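Local coordinates for putative adhesin (Bacteroides fragilis NCTC 9343, PDB 3PET), which is of unproven function but, as a putative adhesin with a right-handed beta-helix fold, may act in cell adhesion, at residues Asp110-Glu115 with Val122-Leu127; Ala151-Lys156 with Ile161-Leu166; Lys19-Ile24 with Gly40-Gln45. All coordinates share one frame; numbering follows the deposited sequence.

Contact 1 of 3, residues Asp110-Glu115 with Val122-Leu127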
loop_
_atom_site.group_PDB
_atom_site.type_symbol
_atom_site.label_atom_id
_atom_site.label_comp_id
_atom_site.label_asym_id
_atom_site.label_seq_id
_atom_site.Cartn_x
_atom_site.Cartn_y
_atom_site.Cartn_z
ATOM N N ASP A 110 11.851 12.544 23.269
ATOM C CA ASP A 110 12.423 11.323 23.817
ATOM C C ASP A 110 11.955 10.131 22.953
ATOM O O ASP A 110 12.777 9.451 22.352
ATOM C CB ASP A 110 12.063 11.135 25.310
ATOM C CG ASP A 110 10.657 11.577 25.731
ATOM O OD1 ASP A 110 9.738 11.581 24.863
ATOM O OD2 ASP A 110 10.472 11.912 26.929
ATOM N N ASN A 111 10.635 9.916 22.859
ATOM C CA ASN A 111 10.034 8.816 22.091
ATOM C C ASN A 111 9.078 9.355 21.074
ATOM O O ASN A 111 8.254 10.202 21.403
ATOM C CB ASN A 111 9.271 7.843 23.009
ATOM C CG ASN A 111 10.053 7.407 24.224
ATOM O OD1 ASN A 111 11.091 6.754 24.126
ATOM N ND2 ASN A 111 9.605 7.820 25.400
ATOM N N LEU A 112 9.166 8.862 19.841
ATOM C CA LEU A 112 8.240 9.249 18.799
ATOM C C LEU A 112 7.596 8.002 18.237
ATOM O O LEU A 112 8.297 7.070 17.840
ATOM C CB LEU A 112 8.920 10.080 17.696
ATOM C CG LEU A 112 8.013 10.538 16.535
ATOM C CD1 LEU A 112 6.881 11.509 17.018
ATOM C CD2 LEU A 112 8.829 11.160 15.423
ATOM N N ASP A 113 6.260 7.987 18.206
ATOM C CA ASP A 113 5.499 6.883 17.649
ATOM C C ASP A 113 4.723 7.388 16.403
ATOM O O ASP A 113 3.896 8.299 16.515
ATOM C CB ASP A 113 4.558 6.292 18.725
ATOM C CG ASP A 113 3.838 5.020 18.352
ATOM O OD1 ASP A 113 4.218 4.392 17.333
ATOM O OD2 ASP A 113 2.921 4.621 19.099
ATOM N N ILE A 114 5.037 6.821 15.225
ATOM C CA ILE A 114 4.369 7.178 13.973
ATOM C C ILE A 114 3.543 5.992 13.517
ATOM O O ILE A 114 4.090 4.892 13.309
ATOM C CB ILE A 114 5.334 7.671 12.860
ATOM C CG1 ILE A 114 6.236 8.820 13.359
ATOM C CG2 ILE A 114 4.550 8.086 11.589
ATOM C CD1 ILE A 114 7.549 8.820 12.738
ATOM N N GLU A 115 2.210 6.220 13.385
ATOM C CA GLU A 115 1.248 5.214 12.925
ATOM C C GLU A 115 0.557 5.810 11.691
ATOM O O GLU A 115 -0.268 6.720 11.826
ATOM C CB GLU A 115 0.229 4.799 14.024
ATOM C CG GLU A 115 0.837 4.363 15.359
ATOM C CD GLU A 115 1.402 2.953 15.463
ATOM O OE1 GLU A 115 0.675 1.986 15.134
ATOM O OE2 GLU A 115 2.551 2.810 15.939
ATOM N N VAL A 122 4.611 10.633 4.858
ATOM C CA VAL A 122 5.072 11.208 6.119
ATOM C C VAL A 122 6.521 11.625 5.845
ATOM O O VAL A 122 7.323 10.810 5.370
ATOM C CB VAL A 122 4.919 10.289 7.364
ATOM C CG1 VAL A 122 5.451 10.973 8.634
ATOM C CG2 VAL A 122 3.466 9.879 7.568
ATOM N N ASP A 123 6.847 12.882 6.084
ATOM C CA ASP A 123 8.194 13.389 5.821
ATOM C C ASP A 123 8.665 14.156 7.041
ATOM O O ASP A 123 8.161 15.240 7.310
ATOM C CB ASP A 123 8.195 14.266 4.542
ATOM C CG ASP A 123 9.567 14.665 4.006
ATOM O OD1 ASP A 123 10.538 14.661 4.786
ATOM O OD2 ASP A 123 9.655 15.029 2.819
ATOM N N ILE A 124 9.588 13.561 7.806
ATOM C CA ILE A 124 10.116 14.152 9.041
ATOM C C ILE A 124 11.591 14.425 8.850
ATOM O O ILE A 124 12.366 13.511 8.571
ATOM C CB ILE A 124 9.810 13.257 10.274
ATOM C CG1 ILE A 124 8.260 13.161 10.471
ATOM C CG2 ILE A 124 10.525 13.754 11.550
ATOM C CD1 ILE A 124 7.843 12.062 11.310
ATOM N N GLN A 125 11.951 15.701 9.017
ATOM C CA GLN A 125 13.300 16.229 8.834
ATOM C C GLN A 125 13.862 16.728 10.153
ATOM O O GLN A 125 13.106 17.270 10.967
ATOM C CB GLN A 125 13.265 17.375 7.805
ATOM C CG GLN A 125 12.657 16.964 6.456
ATOM C CD GLN A 125 12.496 18.112 5.488
ATOM O OE1 GLN A 125 11.379 18.467 5.074
ATOM N NE2 GLN A 125 13.613 18.683 5.055
ATOM N N SER A 126 15.195 16.552 10.358
ATOM C CA SER A 126 15.935 16.991 11.547
ATOM C C SER A 126 15.306 16.433 12.828
ATOM O O SER A 126 15.022 17.181 13.777
ATOM C CB SER A 126 16.025 18.519 11.612
ATOM O OG SER A 126 16.466 19.058 10.381
ATOM N N LEU A 127 15.093 15.121 12.845
ATOM C CA LEU A 127 14.562 14.453 14.025
ATOM C C LEU A 127 15.707 14.117 14.995
ATOM O O LEU A 127 16.725 13.577 14.572
ATOM C CB LEU A 127 13.806 13.167 13.599
ATOM C CG LEU A 127 13.278 12.253 14.728
ATOM C CD1 LEU A 127 12.214 12.953 15.600
ATOM C CD2 LEU A 127 12.794 10.923 14.163
#

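Contact 2 of 3, residues Ala151-Lys156 with Ile161-Leu166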
loop_
_atom_site.group_PDB
_atom_site.type_symbol
_atom_site.label_atom_id
_atom_site.label_comp_id
_atom_site.label_asym_id
_atom_site.label_seq_id
_atom_site.Cartn_x
_atom_site.Cartn_y
_atom_site.Cartn_z
ATOM N N ALA A 151 15.596 2.639 16.459
ATOM C CA ALA A 151 14.572 2.871 15.423
ATOM C C ALA A 151 13.923 1.549 15.038
ATOM O O ALA A 151 14.593 0.646 14.515
ATOM C CB ALA A 151 15.174 3.554 14.196
ATOM N N ALA A 152 12.637 1.418 15.358
ATOM C CA ALA A 152 11.824 0.263 15.009
ATOM C C ALA A 152 11.016 0.675 13.786
ATOM O O ALA A 152 10.257 1.648 13.850
ATOM C CB ALA A 152 10.926 -0.148 16.187
ATOM N N LEU A 153 11.284 0.032 12.644
ATOM C CA LEU A 153 10.675 0.368 11.348
ATOM C C LEU A 153 9.903 -0.820 10.841
ATOM O O LEU A 153 10.514 -1.825 10.455
ATOM C CB LEU A 153 11.780 0.794 10.340
ATOM C CG LEU A 153 12.765 1.885 10.817
ATOM C CD1 LEU A 153 13.879 2.121 9.789
ATOM C CD2 LEU A 153 12.043 3.210 11.123
ATOM N N HIS A 154 8.561 -0.742 10.889
ATOM C CA HIS A 154 7.697 -1.853 10.512
ATOM C C HIS A 154 6.742 -1.412 9.418
ATOM O O HIS A 154 5.814 -0.634 9.658
ATOM C CB HIS A 154 6.924 -2.402 11.742
ATOM C CG HIS A 154 7.803 -2.761 12.900
ATOM N ND1 HIS A 154 8.712 -3.817 12.834
ATOM C CD2 HIS A 154 7.893 -2.188 14.120
ATOM C CE1 HIS A 154 9.333 -3.831 14.000
ATOM N NE2 HIS A 154 8.871 -2.873 14.809
ATOM N N SER A 155 6.989 -1.891 8.206
ATOM C CA SER A 155 6.153 -1.538 7.069
ATOM C C SER A 155 5.179 -2.664 6.810
ATOM O O SER A 155 5.580 -3.828 6.816
ATOM C CB SER A 155 7.012 -1.219 5.848
ATOM O OG SER A 155 7.889 -2.285 5.507
ATOM N N LYS A 156 3.887 -2.324 6.641
ATOM C CA LYS A 156 2.806 -3.310 6.446
ATOM C C LYS A 156 1.851 -2.963 5.307
ATOM O O LYS A 156 1.036 -3.799 4.939
ATOM C CB LYS A 156 1.979 -3.478 7.741
ATOM C CG LYS A 156 2.786 -4.038 8.906
ATOM C CD LYS A 156 2.074 -3.869 10.237
ATOM C CE LYS A 156 2.869 -4.542 11.327
ATOM N NZ LYS A 156 2.225 -4.417 12.660
ATOM N N ILE A 161 9.741 2.883 3.454
ATOM C CA ILE A 161 10.271 3.602 4.604
ATOM C C ILE A 161 11.626 4.067 4.127
ATOM O O ILE A 161 12.502 3.237 3.870
ATOM C CB ILE A 161 10.328 2.832 5.956
ATOM C CG1 ILE A 161 8.928 2.408 6.406
ATOM C CG2 ILE A 161 11.013 3.743 7.029
ATOM C CD1 ILE A 161 8.865 1.688 7.784
ATOM N N GLU A 162 11.773 5.363 3.952
ATOM C CA GLU A 162 13.015 5.943 3.469
ATOM C C GLU A 162 13.737 6.597 4.665
ATOM O O GLU A 162 13.560 7.779 4.962
ATOM C CB GLU A 162 12.732 6.898 2.289
ATOM C CG GLU A 162 12.139 6.148 1.093
ATOM C CD GLU A 162 11.427 6.915 -0.008
ATOM O OE1 GLU A 162 11.089 8.102 0.201
ATOM O OE2 GLU A 162 11.147 6.299 -1.065
ATOM N N ALA A 163 14.513 5.782 5.386
ATOM C CA ALA A 163 15.227 6.217 6.593
ATOM C C ALA A 163 16.752 5.988 6.489
ATOM O O ALA A 163 17.422 5.751 7.499
ATOM C CB ALA A 163 14.651 5.477 7.802
ATOM N N GLY A 164 17.292 6.116 5.275
ATOM C CA GLY A 164 18.733 6.009 5.029
ATOM C C GLY A 164 19.516 7.135 5.692
ATOM O O GLY A 164 20.670 6.943 6.088
ATOM N N ASN A 165 18.886 8.311 5.833
ATOM C CA ASN A 165 19.494 9.484 6.491
ATOM C C ASN A 165 19.022 9.644 7.939
ATOM O O ASN A 165 19.208 10.706 8.541
ATOM C CB ASN A 165 19.253 10.754 5.694
ATOM C CG ASN A 165 19.892 10.674 4.337
ATOM O OD1 ASN A 165 20.998 10.155 4.187
ATOM N ND2 ASN A 165 19.184 11.114 3.317
ATOM N N LEU A 166 18.438 8.568 8.503
ATOM C CA LEU A 166 18.102 8.508 9.903
ATOM C C LEU A 166 19.151 7.613 10.545
ATOM O O LEU A 166 19.059 6.389 10.426
ATOM C CB LEU A 166 16.669 8.036 10.181
ATOM C CG LEU A 166 16.348 8.009 11.686
ATOM C CD1 LEU A 166 15.695 9.309 12.150
ATOM C CD2 LEU A 166 15.571 6.821 12.027
#

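Contact 3 of 3, residues Lys19-Ile24 with Gly40-Gln45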
loop_
_atom_site.group_PDB
_atom_site.type_symbol
_atom_site.label_atom_id
_atom_site.label_comp_id
_atom_site.label_asym_id
_atom_site.label_seq_id
_atom_site.Cartn_x
_atom_site.Cartn_y
_atom_site.Cartn_z
ATOM N N LYS A 19 -5.993 23.289 23.974
ATOM C CA LYS A 19 -5.190 22.945 25.143
ATOM C C LYS A 19 -3.889 22.307 24.656
ATOM O O LYS A 19 -3.860 21.789 23.535
ATOM C CB LYS A 19 -5.947 21.940 26.033
ATOM C CG LYS A 19 -7.019 22.542 26.915
ATOM C CD LYS A 19 -7.359 21.561 28.027
ATOM C CE LYS A 19 -8.705 21.814 28.635
ATOM N NZ LYS A 19 -9.175 20.616 29.369
ATOM N N GLU A 20 -2.838 22.291 25.486
ATOM C CA GLU A 20 -1.589 21.670 25.051
ATOM C C GLU A 20 -1.771 20.143 24.897
ATOM O O GLU A 20 -2.527 19.513 25.635
ATOM C CB GLU A 20 -0.423 22.014 25.976
ATOM C CG GLU A 20 0.910 21.518 25.417
ATOM C CD GLU A 20 2.143 21.917 26.199
ATOM O OE1 GLU A 20 2.058 22.873 26.998
ATOM O OE2 GLU A 20 3.205 21.292 25.991
ATOM N N PHE A 21 -1.118 19.590 23.876
ATOM C CA PHE A 21 -1.136 18.177 23.515
ATOM C C PHE A 21 0.276 17.767 23.128
ATOM O O PHE A 21 1.088 18.634 22.768
ATOM C CB PHE A 21 -2.131 17.931 22.335
ATOM C CG PHE A 21 -1.833 18.770 21.113
ATOM C CD1 PHE A 21 -0.867 18.369 20.195
ATOM C CD2 PHE A 21 -2.450 20.006 20.931
ATOM C CE1 PHE A 21 -0.537 19.185 19.108
ATOM C CE2 PHE A 21 -2.119 20.816 19.840
ATOM C CZ PHE A 21 -1.167 20.401 18.943
ATOM N N ASN A 22 0.552 16.462 23.149
ATOM C CA ASN A 22 1.849 15.931 22.712
ATOM C C ASN A 22 1.626 14.790 21.704
ATOM O O ASN A 22 2.568 14.088 21.335
ATOM C CB ASN A 22 2.708 15.484 23.909
ATOM C CG ASN A 22 2.160 14.331 24.711
ATOM O OD1 ASN A 22 0.991 13.933 24.617
ATOM N ND2 ASN A 22 2.982 13.774 25.547
ATOM N N LYS A 23 0.369 14.619 21.259
ATOM C CA LYS A 23 -0.020 13.599 20.290
ATOM C C LYS A 23 -1.047 14.161 19.330
ATOM O O LYS A 23 -1.854 15.009 19.704
ATOM C CB LYS A 23 -0.578 12.325 20.967
ATOM C CG LYS A 23 0.437 11.537 21.790
ATOM C CD LYS A 23 -0.180 10.303 22.470
ATOM C CE LYS A 23 -1.081 10.538 23.701
ATOM N NZ LYS A 23 -0.353 11.082 24.899
ATOM N N ILE A 24 -1.002 13.680 18.078
ATOM C CA ILE A 24 -1.916 14.082 17.016
ATOM C C ILE A 24 -2.594 12.837 16.482
ATOM O O ILE A 24 -1.914 11.845 16.176
ATOM C CB ILE A 24 -1.194 14.869 15.875
ATOM C CG1 ILE A 24 -0.527 16.180 16.399
ATOM C CG2 ILE A 24 -2.175 15.167 14.674
ATOM C CD1 ILE A 24 0.668 16.640 15.521
ATOM N N GLY A 40 7.110 28.124 23.768
ATOM C CA GLY A 40 6.155 27.451 24.649
ATOM C C GLY A 40 4.694 27.481 24.227
ATOM O O GLY A 40 3.813 27.168 25.028
ATOM N N LYS A 41 4.419 27.826 22.971
ATOM C CA LYS A 41 3.043 27.964 22.499
ATOM C C LYS A 41 2.454 26.715 21.841
ATOM O O LYS A 41 3.169 25.937 21.218
ATOM C CB LYS A 41 2.958 29.136 21.520
ATOM C CG LYS A 41 3.057 30.479 22.249
ATOM C CD LYS A 41 2.770 31.669 21.356
ATOM C CE LYS A 41 2.948 32.994 22.074
ATOM N NZ LYS A 41 2.299 33.034 23.418
ATOM N N THR A 42 1.137 26.537 21.992
ATOM C CA THR A 42 0.348 25.483 21.349
ATOM C C THR A 42 -0.644 26.180 20.422
ATOM O O THR A 42 -1.288 27.134 20.834
ATOM C CB THR A 42 -0.326 24.538 22.364
ATOM O OG1 THR A 42 0.702 23.885 23.089
ATOM C CG2 THR A 42 -1.193 23.482 21.696
ATOM N N ASP A 43 -0.731 25.742 19.161
ATOM C CA ASP A 43 -1.649 26.384 18.234
ATOM C C ASP A 43 -2.070 25.438 17.114
ATOM O O ASP A 43 -1.352 24.504 16.755
ATOM C CB ASP A 43 -1.023 27.675 17.645
ATOM C CG ASP A 43 -2.041 28.559 16.933
ATOM O OD1 ASP A 43 -3.130 28.827 17.531
ATOM O OD2 ASP A 43 -1.814 28.880 15.745
ATOM N N LEU A 44 -3.283 25.670 16.609
ATOM C CA LEU A 44 -3.854 24.945 15.498
ATOM C C LEU A 44 -4.502 25.928 14.573
ATOM O O LEU A 44 -5.372 26.703 14.999
ATOM C CB LEU A 44 -4.877 23.876 15.956
ATOM C CG LEU A 44 -5.655 23.180 14.819
ATOM C CD1 LEU A 44 -4.745 22.271 13.966
ATOM C CD2 LEU A 44 -6.830 22.423 15.354
ATOM N N GLN A 45 -4.060 25.913 13.301
ATOM C CA GLN A 45 -4.654 26.740 12.257
ATOM C C GLN A 45 -5.034 25.889 11.097
ATOM O O GLN A 45 -4.272 24.999 10.693
ATOM C CB GLN A 45 -3.734 27.876 11.788
ATOM C CG GLN A 45 -3.263 28.765 12.921
ATOM C CD GLN A 45 -2.559 29.999 12.462
ATOM O OE1 GLN A 45 -1.921 30.049 11.398
ATOM N NE2 GLN A 45 -2.639 31.021 13.295
HETATM O O HOH W 1 1.751 25.326 25.153
#

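Contact 1 of 3, residues Asp110-Glu115 with Val122-Leu127
Ile114 and Ile124 meet tip to tip, Ile114 CD1 lying 3.6 Å from Ile124 CD1 in one of two conformers of Ile114. The two strands that carry them, 111-115 and 122-125, run nearly antiparallel at 160°. Their axes come no closer than 10.4 Å, so the contact is made by side chains that reach across the interior. In Ile124 the CG1 branch stands anti to the carbonyl carbon (chi1 -63°), and its CD1 points toward the facing strand. In the same conformer Ile114 uses both of its branches. CG1 carries CD1 to Ile124, while Ile114 CG2 lies 4.2 Å from Val122 CG1. Two residues back along the strand, Leu112 and Leu127 cross obliquely. Leu112 CD2 sits 3.8 Å from Leu127 CD1 and also comes near the CD2 branch of that leucine. Leu112 CD2 is 4.3 Å from Ile124 CD1, which joins the leucine pair to the isoleucine pair. All five side chains are buried and aliphatic, and the contact is pure van der Waals packing. Strand 131-136 follows strand 111-116 in parallel, and Leu132 touches Ile114. On the other wall, strand 122-128 lies between strands 101-103 and 142-145. There Ile103 and Leu144 pack on Ile124, and Leu144 reaches Ile114 as well.

Contact 2 of 3, residues Ala151-Lys156 with Ile161-Leu166
Ile161 opens the second segment by pushing its CD1 methyl against the facing strand. The trans second torsion (-177°) stretches the side chain out to this methyl, which touches three places at once. Ile161 CD1 lies 4.0 Å from Leu153 CB and from Ser155 CB, and is close to the backbone N of His154. The last contact shows that it reaches the main chain between the two inward-pointing residues. Two residues on, Ala163 offers a single methyl, and the longer Leu153 makes up the difference. Leu153 CD1 comes to 4.0 Å from Ala163 CB. The chain then turns a corner through Gly164 and Asn165. This is a type I turn, closed by Leu166 N bonding to Ala163 O at 3.2 Å. Past the turn the sizes are reversed. Leu166 holds CG anti to the backbone N (chi1 -179°) and brings Leu166 CD2 to within 3.9 Å of Ala151 CB. Small residues thus face large ones at both Ala163 and Ala151. Strands 151-155 and 161-163 run at 157° to each other, their axes 9.1 Å apart at closest approach. Opposed walls, a sharp corner and an aliphatic interior are characteristic of a coil of the right-handed beta-helix.

Contact 3 of 3, residues Lys19-Ile24 with Gly40-Gln45
Thr42 meets Glu20 and Phe21 with its two branches, and it carries nearly all of this contact. The apolar part belongs to its methyl. OG1 lies beside the backbone N (chi1 -63°), which leaves CG2 anti to that N and turned to the Phe21 ring. Thr42 CG2 approaches obliquely, 3.4 Å from Phe21 CE2, and is also near CD2 of the ring. Thr42 CG2 also lies 3.7 Å from Lys19 O. Phe21 is buried, and Val60, Leu65 and Ile85 also touch it. The second kind of contact is between a hydroxyl and an aliphatic chain. The Glu20 and Thr42 side chains cross at about a right angle, and Thr42 OG1 rests 3.3 Å from Glu20 CG. Pro88 touches both residues. The third kind is polar and passes through water. One water lies 2.7 Å from Thr42 OG1, to which it is hydrogen-bonded. The water donates to Gly40 O at 2.8 Å. This water also donates a weak bond to Glu20 OE1 at 3.1 Å. The extended chain of Glu20 brings the carboxylate to this water. With its two shorter bonds going to Gly40 O and Thr42 OG1, the water is held mainly by the segment 40-45 and more loosely by Glu20. The chemistry implies a two-sided junction: Thr42 turns its methyl to the buried aromatic ring and its hydroxyl to a hydrated edge, where the polar link seen between the segments is a single bound water, weak on the Glu20 side.

Contacts 1 and 2 are core contacts between facing walls of the beta-helix; contact 3 is partly buried and joins two loop stretches that lead into strands. Contacts 1 and 2 lie in series along the chain, their centres about 10 Å apart, and they touch where Leu127 CD2 meets Leu166 CD1 at 3.9 Å. Strand 131-136 and Leu144 border both. Contact 3 is set apart, its centre about 16 Å from that of contact 1 and about 26 Å from that of contact 2. The chemistry follows the position. Contact 1 pairs branched aliphatics, contact 2 matches large residues with small ones, and contact 3 combines an aromatic ring with bound water.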